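Putative succinylglutamate desuccinylase / aspartoacylase (Shewanella amazonensis, PDB 3FMC) is probably a zinc-dependent hydrolase of the succinylglutamate desuccinylase/aspartoacylase family, whose substrate the structure alone does not show. Local coordinates at the interface of chains A and B. Residues are numbered along the deposited sequence; one frame, centred on the assembly and turned at random. Chains: chain A/B, Putative succinylglutamate desuccinylase / aspartoacylase.

Contact 1: the interface of chains A and B. Residues chain A 92, 94-97; chain B 92, 94-97.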
# COMPACT_ATOMS: atom_id res chain seq x y z
N PHE A 92 -7.85 8.53 -1.38
CA PHE A 92 -7.53 8.75 -2.79
C PHE A 92 -7.51 7.44 -3.54
O PHE A 92 -7.38 6.34 -2.96
CB PHE A 92 -6.16 9.48 -2.94
CG PHE A 92 -5.04 8.90 -2.11
CD1 PHE A 92 -4.39 7.73 -2.49
CD2 PHE A 92 -4.61 9.54 -0.96
CE1 PHE A 92 -3.34 7.23 -1.76
CE2 PHE A 92 -3.59 9.04 -0.21
CZ PHE A 92 -2.94 7.88 -0.60
N PRO A 94 -6.04 4.54 -5.04
CA PRO A 94 -4.75 3.91 -4.69
C PRO A 94 -3.84 3.71 -5.91
O PRO A 94 -2.62 3.54 -5.77
CB PRO A 94 -5.12 2.58 -4.05
CG PRO A 94 -6.56 2.36 -4.32
CD PRO A 94 -7.18 3.63 -4.86
N ILE A 95 -4.44 3.74 -7.10
CA ILE A 95 -3.67 3.62 -8.33
C ILE A 95 -2.97 4.94 -8.68
O ILE A 95 -1.76 4.97 -8.96
CB ILE A 95 -4.57 3.20 -9.54
CG1 ILE A 95 -5.22 1.84 -9.27
CG2 ILE A 95 -3.79 3.15 -10.88
CD1 ILE A 95 -6.16 1.40 -10.41
N THR A 96 -3.71 6.04 -8.62
CA THR A 96 -3.18 7.33 -9.11
C THR A 96 -2.84 8.38 -8.10
O THR A 96 -2.11 9.33 -8.43
CB THR A 96 -4.19 7.94 -10.07
OG1 THR A 96 -5.37 8.31 -9.35
CG2 THR A 96 -4.52 6.96 -11.23
N GLY A 97 -3.40 8.22 -6.89
CA GLY A 97 -3.18 9.15 -5.77
C GLY A 97 -4.16 10.29 -5.74
O GLY A 97 -4.10 11.15 -4.87
N PHE B 92 3.86 9.11 -6.11
CA PHE B 92 3.25 10.08 -5.23
C PHE B 92 3.60 9.81 -3.77
O PHE B 92 3.98 8.70 -3.41
CB PHE B 92 1.72 10.17 -5.44
CG PHE B 92 1.02 8.85 -5.44
CD1 PHE B 92 0.83 8.14 -4.26
CD2 PHE B 92 0.56 8.31 -6.64
CE1 PHE B 92 0.16 6.95 -4.27
CE2 PHE B 92 -0.09 7.10 -6.65
CZ PHE B 92 -0.29 6.42 -5.48
N PRO B 94 3.07 8.48 -0.48
CA PRO B 94 2.13 7.43 -0.07
C PRO B 94 1.17 7.83 1.04
O PRO B 94 0.13 7.18 1.22
CB PRO B 94 3.02 6.27 0.35
CG PRO B 94 4.33 6.82 0.55
CD PRO B 94 4.46 8.08 -0.24
N ILE B 95 1.53 8.88 1.78
CA ILE B 95 0.69 9.39 2.86
C ILE B 95 -0.47 10.17 2.29
O ILE B 95 -1.61 9.95 2.68
CB ILE B 95 1.49 10.32 3.84
CG1 ILE B 95 2.64 9.55 4.49
CG2 ILE B 95 0.55 11.02 4.91
CD1 ILE B 95 3.57 10.45 5.38
N THR B 96 -0.20 11.07 1.35
CA THR B 96 -1.20 12.03 0.91
C THR B 96 -1.73 11.87 -0.52
O THR B 96 -2.79 12.43 -0.84
CB THR B 96 -0.65 13.49 0.99
OG1 THR B 96 0.43 13.66 0.04
CG2 THR B 96 -0.17 13.87 2.48
N GLY B 97 -1.00 11.14 -1.34
CA GLY B 97 -1.35 10.88 -2.72
C GLY B 97 -0.89 11.94 -3.69
O GLY B 97 -1.11 11.81 -4.90
O HOH W 1 -4.56 12.98 -2.85
O HOH W 2 -1.07 11.75 -7.63
O HOH W 3 -3.10 13.94 -6.00
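Two copies of one loop meet at the two-fold axis between chains A and B, each sliding a phenyl ring under the backbone of the other. From CB of A:Phe92 the side chain sets out in the crowded position, CG lying between the backbone N and the carbonyl carbon (chi1 47°). CD2 comes first to chain B, 3.4 Å from the carbonyl O of B:Thr96. Next along the rim, CE2 lies against the peptide that follows, 3.4 Å from C of B:Thr96. CZ, the tip, points at the carbonyl O of B:Pro94 at 3.6 Å; this oxygen and that of B:Ile95 sit in the ring plane, at its C-H edge, which is probably slightly positive. Over the centre of one face stands CA of B:Gly97, 3.8 Å above the plane, a CH-pi contact. An alanine in place of A:Phe92 would probably lose both this face and the edge facing the carbonyls, loosening the grip on the chain B loop. B:Phe92 repeats every contact on chain A. To one side of the two rings the carbonyl O atoms of A:Gly97 and B:Gly97 stand 3.1 Å apart, two acceptors whose repulsion is probably eased by three bridging waters; water 1, for example, joins A:Gly97 O to B:Thr96 O. The whole patch is loop, in the stretch between strand 87-88 and the 3-10 helix 100-102.

Contact 2: the interface of chains A and B. Residues chain A 297-300, 322, 324, 351-354; chain B 13-15, 17.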
# COMPACT_ATOMS: atom_id res chain seq x y z
N LYS A 297 11.72 18.66 11.26
CA LYS A 297 12.70 17.57 11.40
C LYS A 297 11.90 16.30 11.49
O LYS A 297 10.75 16.32 11.87
CB LYS A 297 13.46 17.61 12.75
CG LYS A 297 14.41 18.74 13.01
CD LYS A 297 14.94 18.69 14.47
CE LYS A 297 15.74 17.41 14.80
NZ LYS A 297 16.29 17.34 16.21
N ALA A 298 12.54 15.18 11.17
CA ALA A 298 11.88 13.87 11.29
C ALA A 298 11.95 13.41 12.73
O ALA A 298 12.72 13.91 13.53
CB ALA A 298 12.60 12.84 10.43
N GLY A 299 11.12 12.44 13.07
CA GLY A 299 11.26 11.79 14.37
C GLY A 299 9.98 11.21 14.89
O GLY A 299 8.99 11.09 14.16
N MSE A 300 9.99 10.86 16.18
CA MSE A 300 8.84 10.23 16.85
C MSE A 300 8.03 11.31 17.57
O MSE A 300 8.59 12.15 18.27
CB MSE A 300 9.32 9.21 17.88
CG MSE A 300 10.32 8.19 17.38
SE MSE A 300 9.58 6.69 16.48
CE MSE A 300 10.97 6.42 15.13
N ARG A 322 13.98 11.57 19.43
CA ARG A 322 15.01 11.06 18.51
C ARG A 322 15.96 10.16 19.22
O ARG A 322 17.00 10.62 19.70
CB ARG A 322 15.75 12.24 17.85
CG ARG A 322 14.85 13.03 16.90
CD ARG A 322 14.57 12.26 15.63
NE ARG A 322 15.80 11.98 14.87
CZ ARG A 322 16.30 12.75 13.89
NH1 ARG A 322 15.67 13.83 13.46
NH2 ARG A 322 17.45 12.40 13.33
N ASP A 324 17.94 8.10 18.00
CA ASP A 324 19.22 8.05 17.29
C ASP A 324 20.18 9.15 17.77
O ASP A 324 21.33 9.13 17.41
CB ASP A 324 18.99 8.17 15.77
CG ASP A 324 18.15 9.36 15.38
OD1 ASP A 324 16.97 9.51 15.85
OD2 ASP A 324 18.63 10.15 14.52
N SER A 351 5.07 8.81 13.92
CA SER A 351 6.37 8.84 13.31
C SER A 351 6.24 9.63 12.02
O SER A 351 5.35 9.36 11.17
CB SER A 351 6.95 7.47 13.10
OG SER A 351 6.07 6.60 12.41
N VAL A 352 7.11 10.62 11.90
CA VAL A 352 7.09 11.56 10.77
C VAL A 352 8.44 11.73 10.10
O VAL A 352 9.48 11.59 10.75
CB VAL A 352 6.60 12.97 11.20
CG1 VAL A 352 5.09 12.93 11.66
CG2 VAL A 352 7.49 13.64 12.26
N HIS A 353 8.40 12.02 8.80
CA HIS A 353 9.54 12.41 8.06
C HIS A 353 9.56 13.93 8.07
O HIS A 353 8.56 14.59 8.45
CB HIS A 353 9.45 11.89 6.62
CG HIS A 353 9.35 10.40 6.54
ND1 HIS A 353 10.08 9.57 7.34
CD2 HIS A 353 8.61 9.59 5.73
CE1 HIS A 353 9.81 8.31 7.03
NE2 HIS A 353 8.91 8.30 6.06
N GLN A 354 10.69 14.53 7.72
CA GLN A 354 10.73 15.99 7.60
C GLN A 354 9.64 16.34 6.57
O GLN A 354 9.54 15.68 5.51
CB GLN A 354 12.10 16.45 7.13
CG GLN A 354 12.21 17.95 6.99
CD GLN A 354 13.58 18.42 6.63
OE1 GLN A 354 14.25 17.84 5.78
NE2 GLN A 354 14.01 19.51 7.27
N GLU B 13 14.53 14.03 5.50
CA GLU B 13 14.99 13.24 6.61
C GLU B 13 13.93 12.23 6.96
O GLU B 13 12.75 12.58 6.98
CB GLU B 13 15.30 14.14 7.83
CG GLU B 13 16.00 13.39 8.96
CD GLU B 13 16.22 14.26 10.17
OE1 GLU B 13 15.34 15.14 10.43
OE2 GLU B 13 17.30 14.05 10.83
N LEU B 14 14.35 11.01 7.24
CA LEU B 14 13.43 9.93 7.58
C LEU B 14 13.25 9.83 9.11
O LEU B 14 14.15 10.14 9.90
CB LEU B 14 13.97 8.60 7.04
CG LEU B 14 14.13 8.41 5.51
CD1 LEU B 14 14.78 7.08 5.21
CD2 LEU B 14 12.78 8.58 4.81
N ALA B 15 12.07 9.37 9.50
CA ALA B 15 11.69 9.22 10.92
C ALA B 15 12.75 8.53 11.77
O ALA B 15 13.00 8.97 12.90
CB ALA B 15 10.34 8.46 11.03
N GLY B 17 15.84 8.53 11.46
CA GLY B 17 16.96 9.45 11.59
C GLY B 17 17.85 9.71 10.40
O GLY B 17 18.58 10.70 10.38
O HOH W 4 11.79 14.42 4.24
O HOH W 5 14.31 8.91 15.23
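B:Glu13 and B:Ala15 carry the chain B side of this contact, set against chain A loops. The tight part joins direct bonds to close packing: CB of B:Ala15 lies against the carbonyl O of A:Val352 (3.3 Å) and near CB of A:Ser351, and CB of A:Ala298 packs on CG of B:Glu13. CG of B:Glu13 is anti to its backbone N (chi1 -170°) and the chain runs extended, so the carboxylate reaches A:Ala298, whose N-H gives OE1 a nearly straight bond of 2.9 Å from above the carboxylate plane. Tip to tip comes A:Arg322: NH2 bonds OE2 at 3.0 Å, the flat groups turned 77° apart, a salt bridge across the carboxylate face. A:Asp324 holds the guanidinium from its edge, side-on, each oxygen using its syn lone pair, while NH1 bonds A:Ala298 O, bonds that probably hold the guanidinium's rotation and so present NH2 to B:Glu13. Backbone N-H groups close the other end: A:Gln354 gives to B:Glu13 O, and B:Ala15 N to the imidazole ND1 of A:His353, in the ring plane at 2.9 Å. If ND1 accepts, as the in-plane geometry suggests, its proton is likely on NE2. CD2 of B:Leu14 covers one face of that imidazole near its rim.

Looser margins are bridged by water. Water 5 links A:Asp324 OD1 to B:Ala15 O, and opposite it water 4 joins A:Gln354 O to B:Glu13 N. B:Gly17 leans its CA on A:Asp324 OD2, at 3.4 Å. Chain B supplies the end of strand 5-13 and the turn after it; chain A the loop into strand 299-303 and its start, A:Arg322 with the 3-10 helix 323-325 after it, and strand 351-352 with the loop beyond.

About 21 Å separate the C-alpha centres of contact 1 and contact 2, which share no residue but belong to the same A-B interface. Contact 1 lies on the two-fold axis and pairs a loop with its own copy; contact 2 lies off the axis, joins unlike segments and recurs with the chains exchanged. The pair is therefore held at the centre by ring packing and water, and on each flank by directed polar bonds from the C-terminal part of one chain to the N-terminal strand of the other. Such complementarity suggests a genuine dimer within the deposited tetramer, though the structure alone does not prove it.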